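Local coordinates for protein L-glyceraldehyde 3-phosphate reductase (Clostridium beijerinckii, PDB 6HG6) that probably reduces aldehydes such as furfural with NADPH, as an aldo-keto reductase built on a TIM barrel, at residues A[152-157]-A[185-190]; A[199-204]-A[324-329]. One frame throughout, in Å; residues are numbered along the deposited sequence. Where two conformers were deposited one is given.

Contact 1 (A[152-157]-A[185-190]); sequences ALDTAV and LKCPFV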
# COMPACT_ATOMS: atom_id res chain seq x y z
N ALA A 152 10.23 13.01 14.08
CA ALA A 152 10.30 13.54 12.71
C ALA A 152 8.92 13.44 12.06
O ALA A 152 8.49 14.42 11.43
CB ALA A 152 11.38 12.82 11.91
N LEU A 153 8.21 12.31 12.20
CA LEU A 153 6.84 12.20 11.65
C LEU A 153 5.96 13.25 12.33
O LEU A 153 5.12 13.91 11.68
CB LEU A 153 6.29 10.79 11.88
CG LEU A 153 7.03 9.64 11.21
CD1 LEU A 153 6.27 8.35 11.37
CD2 LEU A 153 7.22 9.93 9.75
N ASP A 154 6.11 13.40 13.64
CA ASP A 154 5.31 14.38 14.40
C ASP A 154 5.58 15.81 13.87
O ASP A 154 4.64 16.58 13.68
CB ASP A 154 5.59 14.28 15.88
CG ASP A 154 4.83 15.31 16.70
OD1 ASP A 154 3.56 15.27 16.64
OD2 ASP A 154 5.50 16.17 17.35
N THR A 155 6.84 16.15 13.62
CA THR A 155 7.19 17.46 13.07
C THR A 155 6.49 17.63 11.71
O THR A 155 5.95 18.71 11.47
CB THR A 155 8.70 17.62 12.95
OG1 THR A 155 9.21 17.61 14.29
CG2 THR A 155 9.06 18.88 12.21
N ALA A 156 6.49 16.61 10.87
CA ALA A 156 5.80 16.63 9.56
C ALA A 156 4.30 16.97 9.74
O ALA A 156 3.79 17.90 9.07
CB ALA A 156 5.96 15.32 8.86
N VAL A 157 3.62 16.30 10.67
CA VAL A 157 2.19 16.56 10.91
C VAL A 157 2.00 17.94 11.52
O VAL A 157 1.16 18.71 11.06
CB VAL A 157 1.60 15.45 11.79
CG1 VAL A 157 0.24 15.84 12.28
CG2 VAL A 157 1.62 14.10 11.08
N LEU A 185 3.27 12.22 21.88
CA LEU A 185 3.46 13.44 21.07
C LEU A 185 2.11 13.96 20.57
O LEU A 185 2.13 15.02 19.96
CB LEU A 185 4.37 13.10 19.90
CG LEU A 185 5.78 12.73 20.30
CD1 LEU A 185 6.52 12.16 19.09
CD2 LEU A 185 6.52 13.92 20.88
N LYS A 186 1.01 13.23 20.78
CA LYS A 186 -0.35 13.60 20.31
C LYS A 186 -0.31 13.81 18.80
O LYS A 186 -0.71 14.86 18.30
CB LYS A 186 -0.85 14.85 21.04
CG LYS A 186 -1.08 14.63 22.51
CD LYS A 186 -1.90 15.74 23.10
CE LYS A 186 -2.63 15.32 24.34
NZ LYS A 186 -1.67 14.95 25.40
N CYS A 187 0.26 12.83 18.12
CA CYS A 187 0.40 12.80 16.67
C CYS A 187 -0.50 11.73 16.10
O CYS A 187 -0.35 10.55 16.45
CB CYS A 187 1.83 12.48 16.27
SG CYS A 187 2.08 12.54 14.48
N PRO A 188 -1.47 12.11 15.23
CA PRO A 188 -2.31 11.11 14.56
C PRO A 188 -1.45 10.05 13.88
O PRO A 188 -0.63 10.36 13.06
CB PRO A 188 -3.10 11.91 13.52
CG PRO A 188 -3.11 13.34 14.08
CD PRO A 188 -1.81 13.49 14.85
N PHE A 189 -1.70 8.80 14.21
CA PHE A 189 -0.94 7.64 13.71
C PHE A 189 -2.01 6.58 13.44
O PHE A 189 -2.63 6.14 14.40
CB PHE A 189 0.11 7.20 14.73
CG PHE A 189 0.66 5.83 14.43
CD1 PHE A 189 0.93 5.45 13.13
CD2 PHE A 189 0.91 4.91 15.43
CE1 PHE A 189 1.36 4.16 12.83
CE2 PHE A 189 1.39 3.64 15.14
CZ PHE A 189 1.60 3.25 13.84
N VAL A 190 -2.26 6.24 12.20
CA VAL A 190 -3.46 5.42 11.94
C VAL A 190 -3.17 4.20 11.09
O VAL A 190 -4.14 3.40 10.90
CB VAL A 190 -4.56 6.28 11.28
CG1 VAL A 190 -4.99 7.44 12.18
CG2 VAL A 190 -4.12 6.74 9.91
O HOH W 1 4.22 16.84 19.51

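Contact 2 (A[199-204]-A[324-329]); sequences FDRTIE and MIDEIS. With EDO (1,2-ethanediol), chain H.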
# COMPACT_ATOMS: atom_id res chain seq x y z
N PHE A 199 1.50 -16.34 0.34
CA PHE A 199 2.88 -16.90 0.43
C PHE A 199 3.78 -16.14 1.43
O PHE A 199 4.90 -16.63 1.72
CB PHE A 199 3.54 -16.94 -0.94
CG PHE A 199 3.01 -18.03 -1.83
CD1 PHE A 199 2.91 -19.32 -1.35
CD2 PHE A 199 2.60 -17.76 -3.12
CE1 PHE A 199 2.44 -20.34 -2.17
CE2 PHE A 199 2.12 -18.78 -3.94
CZ PHE A 199 2.00 -20.06 -3.44
N ASP A 200 3.32 -15.04 2.02
CA ASP A 200 4.13 -14.29 3.00
C ASP A 200 3.28 -14.00 4.23
O ASP A 200 2.52 -13.02 4.22
CB ASP A 200 4.73 -13.04 2.37
CG ASP A 200 5.72 -12.38 3.30
OD1 ASP A 200 5.78 -12.77 4.49
OD2 ASP A 200 6.43 -11.49 2.83
N ARG A 201 3.48 -14.80 5.27
CA ARG A 201 2.70 -14.71 6.53
C ARG A 201 3.47 -13.94 7.59
O ARG A 201 3.15 -14.12 8.79
CB ARG A 201 2.39 -16.13 7.00
CG ARG A 201 1.68 -16.98 5.96
CD ARG A 201 0.45 -16.32 5.34
NE ARG A 201 -0.28 -17.31 4.54
CZ ARG A 201 -1.24 -18.13 4.98
NH1 ARG A 201 -1.78 -18.98 4.13
NH2 ARG A 201 -1.66 -18.12 6.23
N THR A 202 4.49 -13.18 7.22
CA THR A 202 5.34 -12.46 8.20
C THR A 202 4.50 -11.74 9.25
O THR A 202 4.79 -11.93 10.45
CB THR A 202 6.31 -11.47 7.52
OG1 THR A 202 7.14 -12.26 6.68
CG2 THR A 202 7.16 -10.71 8.51
N ILE A 203 3.47 -11.00 8.86
CA ILE A 203 2.69 -10.17 9.83
C ILE A 203 1.84 -11.06 10.75
O ILE A 203 1.35 -10.54 11.77
CB ILE A 203 1.85 -9.06 9.14
CG1 ILE A 203 0.69 -9.62 8.31
CG2 ILE A 203 2.72 -8.13 8.31
CD1 ILE A 203 -0.29 -8.54 7.89
N GLU A 204 1.65 -12.34 10.42
CA GLU A 204 0.90 -13.30 11.27
C GLU A 204 1.85 -13.82 12.36
O GLU A 204 1.35 -14.36 13.36
CB GLU A 204 0.33 -14.45 10.43
CG GLU A 204 -0.72 -14.05 9.40
CD GLU A 204 -1.27 -15.18 8.52
OE1 GLU A 204 -0.79 -16.34 8.64
OE2 GLU A 204 -2.18 -14.92 7.71
N MET A 324 -7.45 -25.23 3.45
CA MET A 324 -6.79 -25.76 2.23
C MET A 324 -5.69 -24.78 1.78
O MET A 324 -4.58 -25.21 1.44
CB MET A 324 -7.80 -25.95 1.10
CG MET A 324 -8.67 -27.16 1.36
SD MET A 324 -10.04 -27.04 -0.04
CE MET A 324 -8.78 -27.99 -1.28
N ILE A 325 -6.01 -23.49 1.80
CA ILE A 325 -5.05 -22.45 1.37
C ILE A 325 -3.82 -22.46 2.31
O ILE A 325 -2.67 -22.14 1.89
CB ILE A 325 -5.72 -21.07 1.33
CG1 ILE A 325 -6.68 -20.98 0.16
CG2 ILE A 325 -4.65 -20.01 1.27
CD1 ILE A 325 -7.59 -19.78 0.21
N ASP A 326 -4.09 -22.62 3.61
CA ASP A 326 -3.00 -22.72 4.60
C ASP A 326 -2.18 -24.01 4.39
O ASP A 326 -0.93 -23.94 4.33
CB ASP A 326 -3.55 -22.71 6.02
CG ASP A 326 -3.96 -21.32 6.47
OD1 ASP A 326 -3.71 -20.29 5.69
OD2 ASP A 326 -4.49 -21.24 7.61
N GLU A 327 -2.82 -25.14 4.21
CA GLU A 327 -2.03 -26.39 4.08
C GLU A 327 -1.17 -26.32 2.80
O GLU A 327 0.03 -26.84 2.83
CB GLU A 327 -2.97 -27.60 4.19
CG GLU A 327 -2.21 -28.90 4.37
CD GLU A 327 -1.70 -29.53 3.09
OE1 GLU A 327 -0.98 -30.59 3.20
OE2 GLU A 327 -2.08 -29.02 1.99
N ILE A 328 -1.74 -25.70 1.72
CA ILE A 328 -1.11 -25.63 0.37
C ILE A 328 0.06 -24.64 0.40
O ILE A 328 1.09 -24.93 -0.20
CB ILE A 328 -2.12 -25.24 -0.73
CG1 ILE A 328 -3.16 -26.33 -1.02
CG2 ILE A 328 -1.39 -24.86 -2.01
CD1 ILE A 328 -4.31 -25.83 -1.89
N SER A 329 -0.13 -23.49 1.06
CA SER A 329 0.85 -22.38 1.17
C SER A 329 1.96 -22.72 2.15
O SER A 329 3.01 -22.08 2.07
CB SER A 329 0.17 -21.11 1.60
OG SER A 329 -0.80 -20.74 0.64
C1 EDO H . 1.19 -12.63 17.55
O1 EDO H . 1.41 -11.74 18.64
C2 EDO H . 2.47 -13.07 16.91
O2 EDO H . 2.43 -13.01 15.50
O HOH W 2 -3.71 -18.87 8.61

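Contact 1 (A[152-157]-A[185-190])
The carboxylate of Asp154 lies with one face against Leu185, whose CB stands over its CG at 3.9 Å, while Cys187 CB approaches beside the OD1 end at 3.3 Å. The oxygen Leu185 O also lies on that Leu185 side of the plane. This is a helix-to-loop contact on the outside of the TIM barrel: helix 146-158 packs on the connection by which helix 172-184 turns into strand 189-195. A water bridges the two sides, donating to Asp154 OD2 (2.6 Å) and to Leu185 O (2.8 Å). OD1 is engaged elsewhere, in a salt bridge with Lys158, whose NZ also bonds to Lys186 O. Aspartate suits the place because its short arm, with CG anti to the backbone N (chi1 178°), brings the carboxylate to the loop. The helix before the turn closes in a Schellman motif, where Lys186 takes the positive phi (56°); its exposed side chain leads away from helix 146-158, which suits a long charged residue. Leu185 adds an apolar cover, with CD1 on Asp154 CB. Beyond the turn small and apolar groups take over, and Pro188, whose backbone pairs with Ala165, leads into the strand. The two methyl branches of Val157 divide the loop, as a branched apolar side chain can: CG1 meets Pro188 CD at 4.0 Å, CG2 meets Cys187. The compact Cys187 fits close to the helix, since its SG is anti to the backbone N and lies 3.7 Å from Asp154 CA and 3.8 Å from Val157 CG2.

Contact 2 (A[199-204]-A[324-329])
Arg201 meets Asp326 end-on, both terminal nitrogens converging on the one oxygen OD1. NH1 gives OD1 the shorter and straighter bond (2.8 Å, 154°), NH2 the more bent one (3.0 Å, 140°). OD1 lies in the guanidinium plane, but the carboxylate is turned 50° from it, and both nitrogens reach OD1 from the same face. NH2 has a second partner in Glu204 OE1, at 3.1 Å, and a weak bond to a water that donates to Asp326 OD2. NE binds Ile198 O. Arginine suits this place because one flat cation can serve acceptors along several edges. Two acids flank the cation, whose charge probably eases their mutual repulsion. Glu204 OE2 is satisfied by Tyr196 OH. Asp200 OD1 accepts from Thr202 N, an Asx turn that leads into the weakly bonded helix, and also from Thr202 OG1. Ser329 OG, in the conformer given, donates to Ile325 O (2.6 Å), which also accepts from Ser329 N; serine suits this buried place by returning its hydroxyl to its own helix. It is also small enough for Phe199 CE1 to come within 4.2 Å of Ser329 CA, and the Phe199 ring has a cation-pi partner in Lys260. The salt-bridge network of Arg201, Glu204 and Asp326 ties the loop after the sixth barrel strand to the C-terminal helix 319-329, an arrangement consistent with an aldo-keto reductase TIM barrel.

Both contacts lie on the shell of helices and loops around one eight-stranded parallel barrel and come in series along the chain: contact 1 is complete before contact 2 opens. Strand 189-195 joins them, since segment 185-190 leads into its start and segment 199-204 follows its end. They therefore lie toward opposite ends of the same strand, with centres 33 Å apart and nearest atoms about 13 Å apart, and they do not touch. Contact 1 joins neighbouring elements of the barrel, 28 residues apart, whereas contact 2 spans 120 residues to bring in the C-terminal helix 319-329. Between them lies Gln193, which binds NADPH, so the connections before and after the strand are each tied to a surrounding helix.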